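Local coordinates for putative acyl-[acyl-carrier-protein]--UDP-N-acetylglucosamine O-acyltransferase (Bacteroides fragilis, PDB 4R36) that probably transfers an acyl chain from acyl carrier protein to UDP-N-acetylglucosamine, as in the family of left-handed beta-helix acyltransferases to which it belongs, at residues G219-N222 and E223-E226; I262-F265 and I266-E270. All coordinates share one frame; numbering follows the deposited sequence.

Contact 1 of 2, residues G219-N222 and E223-E226; sequences GFSN and EIIE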
loop_
_atom_site.group_PDB
_atom_site.type_symbol
_atom_site.label_atom_id
_atom_site.label_comp_id
_atom_site.label_asym_id
_atom_site.label_seq_id
_atom_site.Cartn_x
_atom_site.Cartn_y
_atom_site.Cartn_z
ATOM N N GLY A 219 10.092 15.651 26.395
ATOM C CA GLY A 219 10.352 16.386 27.632
ATOM C C GLY A 219 9.668 15.870 28.879
ATOM O O GLY A 219 9.614 16.570 29.876
ATOM N N PHE A 220 9.100 14.662 28.822
ATOM C CA PHE A 220 8.456 14.078 29.979
ATOM C C PHE A 220 9.564 13.744 30.975
ATOM O O PHE A 220 10.628 13.306 30.584
ATOM C CB PHE A 220 7.681 12.735 29.637
ATOM C CG PHE A 220 6.361 12.939 28.940
ATOM C CD1 PHE A 220 6.328 13.254 27.571
ATOM C CD2 PHE A 220 5.166 12.856 29.608
ATOM C CE1 PHE A 220 5.138 13.465 26.916
ATOM C CE2 PHE A 220 3.939 13.082 28.951
ATOM C CZ PHE A 220 3.933 13.366 27.593
ATOM N N SER A 221 9.276 13.904 32.245
ATOM C CA SER A 221 10.293 13.657 33.268
ATOM C C SER A 221 10.570 12.174 33.372
ATOM O O SER A 221 9.712 11.329 33.062
ATOM C CB SER A 221 9.856 14.221 34.597
ATOM O OG SER A 221 8.810 13.480 35.151
ATOM N N ASN A 222 11.772 11.836 33.782
ATOM C CA ASN A 222 12.119 10.416 33.967
ATOM C C ASN A 222 11.247 9.758 34.988
ATOM O O ASN A 222 10.954 8.568 34.912
ATOM C CB ASN A 222 13.545 10.294 34.447
ATOM C CG ASN A 222 14.533 10.551 33.358
ATOM O OD1 ASN A 222 14.258 10.370 32.168
ATOM N ND2 ASN A 222 15.723 10.965 33.758
ATOM N N GLU A 223 10.851 10.549 35.966
ATOM C CA GLU A 223 9.952 10.075 36.975
ATOM C C GLU A 223 8.544 9.712 36.441
ATOM O O GLU A 223 8.022 8.648 36.727
ATOM C CB GLU A 223 9.850 11.126 38.039
ATOM C CG GLU A 223 8.707 10.938 39.005
ATOM C CD GLU A 223 8.832 11.876 40.178
ATOM O OE1 GLU A 223 9.985 12.191 40.568
ATOM O OE2 GLU A 223 7.787 12.302 40.703
ATOM N N ILE A 224 7.971 10.568 35.619
ATOM C CA ILE A 224 6.674 10.301 35.004
ATOM C C ILE A 224 6.801 9.102 34.052
ATOM O O ILE A 224 5.912 8.277 34.010
ATOM C CB ILE A 224 6.151 11.554 34.240
ATOM C CG1 ILE A 224 5.731 12.621 35.233
ATOM C CG2 ILE A 224 4.998 11.206 33.263
ATOM C CD1 ILE A 224 4.525 12.246 36.026
ATOM N N ILE A 225 7.910 9.018 33.309
ATOM C CA ILE A 225 8.167 7.877 32.452
ATOM C C ILE A 225 8.208 6.556 33.241
ATOM O O ILE A 225 7.609 5.562 32.826
ATOM C CB ILE A 225 9.444 8.063 31.598
ATOM C CG1 ILE A 225 9.204 9.214 30.614
ATOM C CG2 ILE A 225 9.757 6.773 30.801
ATOM C CD1 ILE A 225 10.410 9.633 29.809
ATOM N N GLU A 226 8.872 6.573 34.380
ATOM C CA GLU A 226 8.934 5.406 35.224
ATOM C C GLU A 226 7.529 5.035 35.763
ATOM O O GLU A 226 7.207 3.837 35.850
ATOM C CB GLU A 226 9.889 5.632 36.378
ATOM C CG GLU A 226 10.066 4.400 37.266
ATOM C CD GLU A 226 10.670 3.174 36.518
ATOM O OE1 GLU A 226 11.295 3.354 35.438
ATOM O OE2 GLU A 226 10.471 2.022 36.975
#
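The phenyl ring of Phe220 meets Ile224 at its edge: the methyl CG2 of Ile224 lies near the ring plane, 4.0 Å from Phe220 CD2, and the two side chains cross obliquely. No residue of 223-226 stacks on a face of this ring, whose neighbour from the beta helix is Tyr181, set edge-to-face with it. Ile225 meets the stem of Phe220 and not its ring: its CG1 is 4.0 Å from Phe220 CB. Phe220, just before the N-cap, and Ile225, four residues after it, thus form a hydrophobic staple beside the serine cap.

Ser221 is the N-cap. Its OG, lying between its own backbone N and carbonyl carbon (chi1 71°), turns toward the helix and accepts from Ile224 N at 3.1 Å, with an N-H...O angle of 161°. Serine suits the place because its short hydroxyl can stand in for the carbonyl that a preceding turn would have supplied. The same OG is also 3.2 Å from Ile224 CG1. Regular helical bonding follows at once: Ile225 N donates to Ser221 O at 2.9 Å, and Glu226 N to Asn222 O at 2.9 Å.

Gly219 ends the preceding helix in a Schellman motif, its positive phi (93°) being readily adopted without a side chain. The side chain of Phe220 is about 8 Å from those of Arg217 and Asn211, which bind UDP-N-acetylglucosamine in another structure of this protein: near, but not in contact. Only residues 218-221 separate helix 212-217 from helix 222-237. Phe220 and Ile225 both rest on Leu215 of the former, while Phe220 and Ile224 touch Glu258 of helix 257-267. Glu226 reaches along its own helix to a salt bridge with Arg233.

Contact 2 of 2, residues I262-F265 and I266-E270; sequences IVDF and IRNSE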
loop_
_atom_site.group_PDB
_atom_site.type_symbol
_atom_site.label_atom_id
_atom_site.label_comp_id
_atom_site.label_asym_id
_atom_site.label_seq_id
_atom_site.Cartn_x
_atom_site.Cartn_y
_atom_site.Cartn_z
ATOM N N ILE A 262 -4.199 6.744 31.210
ATOM C CA ILE A 262 -4.057 5.293 30.990
ATOM C C ILE A 262 -5.263 4.556 31.541
ATOM O O ILE A 262 -5.923 3.730 30.871
ATOM C CB ILE A 262 -2.788 4.781 31.654
ATOM C CG1 ILE A 262 -1.564 5.310 30.974
ATOM C CG2 ILE A 262 -2.726 3.265 31.725
ATOM C CD1 ILE A 262 -0.305 5.108 31.796
ATOM N N VAL A 263 -5.599 4.870 32.793
ATOM C CA VAL A 263 -6.714 4.179 33.468
ATOM C C VAL A 263 -8.067 4.416 32.796
ATOM O O VAL A 263 -8.823 3.504 32.516
ATOM C CB VAL A 263 -6.727 4.514 34.985
ATOM C CG1 VAL A 263 -8.001 4.016 35.620
ATOM C CG2 VAL A 263 -5.484 3.940 35.641
ATOM N N ASP A 264 -8.387 5.652 32.542
ATOM C CA ASP A 264 -9.645 5.991 31.933
ATOM C C ASP A 264 -9.765 5.350 30.529
ATOM O O ASP A 264 -10.838 4.844 30.179
ATOM C CB ASP A 264 -9.713 7.508 31.742
ATOM C CG ASP A 264 -11.143 7.978 31.463
ATOM O OD1 ASP A 264 -11.956 8.045 32.400
ATOM O OD2 ASP A 264 -11.495 8.190 30.303
ATOM N N PHE A 265 -8.690 5.475 29.736
ATOM C CA PHE A 265 -8.684 4.914 28.423
ATOM C C PHE A 265 -9.028 3.404 28.441
ATOM O O PHE A 265 -9.930 2.957 27.755
ATOM C CB PHE A 265 -7.318 5.100 27.744
ATOM C CG PHE A 265 -7.304 4.638 26.298
ATOM C CD1 PHE A 265 -7.225 3.304 25.976
ATOM C CD2 PHE A 265 -7.304 5.550 25.258
ATOM C CE1 PHE A 265 -7.176 2.867 24.647
ATOM C CE2 PHE A 265 -7.254 5.134 23.929
ATOM C CZ PHE A 265 -7.163 3.798 23.616
ATOM N N ILE A 266 -8.355 2.648 29.316
ATOM C CA ILE A 266 -8.585 1.204 29.371
ATOM C C ILE A 266 -9.951 0.884 29.959
ATOM O O ILE A 266 -10.690 0.030 29.435
ATOM C CB ILE A 266 -7.476 0.509 30.136
ATOM C CG1 ILE A 266 -6.135 0.769 29.381
ATOM C CG2 ILE A 266 -7.765 -0.966 30.360
ATOM C CD1 ILE A 266 -4.899 0.447 30.171
ATOM N N ARG A 267 -10.266 1.549 31.057
ATOM C CA ARG A 267 -11.508 1.304 31.744
ATOM C C ARG A 267 -12.701 1.529 30.820
ATOM O O ARG A 267 -13.668 0.760 30.839
ATOM C CB ARG A 267 -11.603 2.244 32.964
ATOM C CG ARG A 267 -12.798 1.932 33.809
ATOM C CD ARG A 267 -12.707 2.670 35.140
ATOM N NE ARG A 267 -11.860 1.957 36.090
ATOM C CZ ARG A 267 -11.165 2.540 37.063
ATOM N NH1 ARG A 267 -11.127 3.849 37.173
ATOM N NH2 ARG A 267 -10.443 1.790 37.914
ATOM N N ASN A 268 -12.648 2.511 29.962
ATOM C CA ASN A 268 -13.802 2.766 29.075
ATOM C C ASN A 268 -13.629 2.261 27.656
ATOM O O ASN A 268 -14.373 2.657 26.752
ATOM C CB ASN A 268 -14.101 4.286 29.074
ATOM C CG ASN A 268 -14.415 4.776 30.487
ATOM O OD1 ASN A 268 -13.714 5.586 31.117
ATOM N ND2 ASN A 268 -15.318 4.090 31.047
ATOM N N SER A 269 -12.603 1.473 27.449
ATOM C CA SER A 269 -12.290 0.934 26.092
ATOM C C SER A 269 -13.496 0.227 25.494
ATOM O O SER A 269 -14.026 -0.761 26.050
ATOM C CB SER A 269 -11.123 -0.055 26.160
ATOM O OG SER A 269 -10.969 -0.764 24.928
ATOM N N GLU A 270 -13.898 0.658 24.323
ATOM C CA GLU A 270 -14.977 0.014 23.652
ATOM C C GLU A 270 -14.692 -1.347 23.083
ATOM O O GLU A 270 -15.608 -2.160 22.955
ATOM C CB GLU A 270 -15.391 0.814 22.440
ATOM C CG GLU A 270 -15.676 2.242 22.731
ATOM C CD GLU A 270 -16.919 2.442 23.563
ATOM O OE1 GLU A 270 -17.739 1.510 23.706
ATOM O OE2 GLU A 270 -17.053 3.571 24.041
#
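The last turns of helix 257-267, and the loop into which it runs, bring Ile262 against Ile266 and Val263 against Arg267, each pair one turn apart. The two isoleucines run alongside each other in the same direction, with Ile262 CG2 3.9 Å from Ile266 CD1. In Ile266, CG1 is anti to the carbonyl carbon (chi1 -61°), which carries the branch back along the helix toward Ile262 and sets CG1 3.3 Å from Ile262 O. Branched aliphatic chains fit here because this face is buried: both isoleucines pack on Ile235 of helix 222-237, and Ile266 also on Pro195.

This is i to i+4 pairing within the helical C-terminal domain that follows the left-handed beta helix, and its backbone bonds are regular. Ile266 N donates to Ile262 O, Arg267 N to Val263 O at 2.8 Å, and Asn268 N to Asp264 O at 3.0 Å, although Asn268 has itself already left helical angles.

Val263, which also touches Val249 and Glu250 of helix 242-252, meets a polar side chain instead. Its CG1 sits over one face of the Arg267 guanidinium, 3.4 Å from its plane and nearer its margin than its centre, with NH1 3.5 Å away. The arginine chain bends at chi3 (-82°), laying the flat group over the methyl, while NH2 forms a salt bridge with Glu250. Arginine is well suited to this boundary, since its flat face tolerates an apolar neighbour while its N-H groups serve a carboxylate. Phe265, still in the helix, packs on Asp193 and Pro196; past the helix end, Ser269 OG is hydrogen-bonded to Asp193 OD2.

In the fold
Contact 1 opens a helix and contact 2 closes one, and both belong to the C-terminal helical domain. At 219-226 the contact is mainly at the surface, with only Ile225 buried, and its polar chemistry is a serine cap at the helix start, with a salt bridge from Glu226 along the same helix. Residues 262-270 are partly buried: four apolar side chains (Ile262, Val263, Phe265 and Ile266) are buried, while Arg267 turns to Glu250 and Ser269 to Asp193. The centres of contact 1 and contact 2 are about 21 Å apart. Helix 257-267 touches helix 222-237 at its own start in contact 1 and again near its end in contact 2, so the same two helices meet at both places.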